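PDB 6XP8: TfuA domain-containing protein from Methanosarcina acetivorans, which is involved in peptide backbone thioamidation, probably acting together with a YcaO enzyme. Local coordinates for residues A55-H59 / R60-S64. Numbering follows the deposited sequence.
Sequences AAVGH and REILS
Gly58 and His59 lead the loop into helix 59-67 by offering their carbonyls to the first turn: Gly58 O takes weak bonds from Glu61 N at 3.2 Å and Ile62 N at 3.3 Å, and His59 O receives Leu63 N at 2.9 Å almost in line with its C=O bond. The side chain that closes this start is Glu61. Its CG stands anti to its own carbonyl carbon (chi1 -58°), which sends the otherwise extended chain back past Gly58 O to the loop, where OE2 accepts Gly58 N at 3.0 Å. The N-H points well at the oxygen (159°) but reaches it from above the carboxylate, 62° out of its plane. Because Gly58 is the N-cap and Glu61 sits three residues on, this is one half of a capping box, the half that a glycine without a side chain can still make. The capped helix bridges parallel strands 43-46 and 71-74 in a beta-alpha-beta crossover. The other carboxylate oxygen, OE1, is bonded to Phe31 N, so two backbone N-H groups from separate loops hold the buried group, and the helix N-terminus is likely to suit its negative charge. With alanine in place of Glu61, both Gly58 N and Phe31 N would probably lose their acceptor and the cap would be likely to fray. Val57 crosses the carboxylate obliquely, CG2 lying 4.0 Å from Glu61 OE1; the same methyl meets Ile62 CD1 at 4.2 Å, and Leu33 of helix 33-38 touches both Val57 and Ile62. One turn on from His59, Leu63 sets its CG 3.3 Å from His59 O, the carbonyl that its own N-H binds. His59, the first residue of the helix, points its CB away from residues 60-64, and its ring nitrogen NE2 bonds to Glu85 of helix 78-86.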
loop_
_atom_site.group_PDB
_atom_site.type_symbol
_atom_site.label_atom_id
_atom_site.label_comp_id
_atom_site.label_asym_id
_atom_site.label_seq_id
_atom_site.Cartn_x
_atom_site.Cartn_y
_atom_site.Cartn_z
ATOM N N ALA A 55 13.069 12.020 3.039
ATOM C CA ALA A 55 11.748 12.385 3.524
ATOM C C ALA A 55 10.960 11.240 4.172
ATOM O O ALA A 55 9.867 11.468 4.671
ATOM C CB ALA A 55 10.947 13.009 2.384
ATOM N N ALA A 56 11.504 10.021 4.174
ATOM C CA ALA A 56 10.776 8.862 4.713
ATOM C C ALA A 56 10.671 8.901 6.233
ATOM O O ALA A 56 11.611 9.330 6.912
ATOM C CB ALA A 56 11.413 7.557 4.252
ATOM N N VAL A 57 9.528 8.447 6.756
ATOM C CA VAL A 57 9.325 8.333 8.208
ATOM C C VAL A 57 10.384 7.393 8.804
ATOM O O VAL A 57 10.611 6.305 8.282
ATOM C CB VAL A 57 7.865 7.909 8.566
ATOM C CG1 VAL A 57 7.502 6.525 8.029
ATOM C CG2 VAL A 57 7.616 8.004 10.068
ATOM N N GLY A 58 11.046 7.838 9.871
ATOM C CA GLY A 58 12.171 7.090 10.440
ATOM C C GLY A 58 11.762 6.185 11.585
ATOM O O GLY A 58 10.744 6.435 12.243
ATOM N N HIS A 59 12.556 5.132 11.812
ATOM C CA HIS A 59 12.354 4.227 12.955
ATOM C C HIS A 59 12.348 4.986 14.281
ATOM O O HIS A 59 11.506 4.719 15.141
ATOM C CB HIS A 59 13.415 3.114 13.007
ATOM C CG HIS A 59 13.339 2.133 11.875
ATOM N ND1 HIS A 59 14.259 1.118 11.720
ATOM C CD2 HIS A 59 12.468 2.012 10.843
ATOM C CE1 HIS A 59 13.956 0.412 10.645
ATOM N NE2 HIS A 59 12.876 0.935 10.093
ATOM N N ARG A 60 13.287 5.925 14.430
ATOM C CA ARG A 60 13.395 6.781 15.622
ATOM C C ARG A 60 12.073 7.490 15.970
ATOM O O ARG A 60 11.679 7.542 17.140
ATOM C CB ARG A 60 14.576 7.767 15.453
ATOM C CG ARG A 60 14.515 9.084 16.226
ATOM C CD ARG A 60 14.989 8.965 17.671
ATOM N NE ARG A 60 14.450 10.051 18.497
ATOM C CZ ARG A 60 14.290 10.013 19.820
ATOM N NH1 ARG A 60 14.624 8.938 20.529
ATOM N NH2 ARG A 60 13.784 11.069 20.444
ATOM N N GLU A 61 11.393 8.003 14.944
ATOM C CA GLU A 61 10.116 8.705 15.097
ATOM C C GLU A 61 9.000 7.795 15.600
ATOM O O GLU A 61 8.222 8.189 16.473
ATOM C CB GLU A 61 9.676 9.295 13.766
ATOM C CG GLU A 61 10.657 10.256 13.129
ATOM C CD GLU A 61 10.122 10.772 11.821
ATOM O OE1 GLU A 61 8.981 11.274 11.816
ATOM O OE2 GLU A 61 10.836 10.668 10.810
ATOM N N ILE A 62 8.925 6.594 15.025
ATOM C CA ILE A 62 7.914 5.604 15.399
ATOM C C ILE A 62 8.181 5.138 16.836
ATOM O O ILE A 62 7.260 5.116 17.658
ATOM C CB ILE A 62 7.834 4.437 14.377
ATOM C CG1 ILE A 62 7.233 4.952 13.056
ATOM C CG2 ILE A 62 7.008 3.268 14.920
ATOM C CD1 ILE A 62 7.629 4.166 11.821
ATOM N N LEU A 63 9.441 4.817 17.132
ATOM C CA LEU A 63 9.848 4.412 18.484
ATOM C C LEU A 63 9.567 5.471 19.550
ATOM O O LEU A 63 9.165 5.121 20.666
ATOM C CB LEU A 63 11.319 3.980 18.517
ATOM C CG LEU A 63 11.686 2.689 17.770
ATOM C CD1 LEU A 63 13.199 2.530 17.684
ATOM C CD2 LEU A 63 11.049 1.457 18.396
ATOM N N SER A 64 9.765 6.748 19.206
ATOM C CA SER A 64 9.442 7.866 20.104
ATOM C C SER A 64 7.950 7.873 20.459
ATOM O O SER A 64 7.585 7.976 21.639
ATOM C CB SER A 64 9.860 9.212 19.494
ATOM O OG SER A 64 9.560 10.282 20.376
#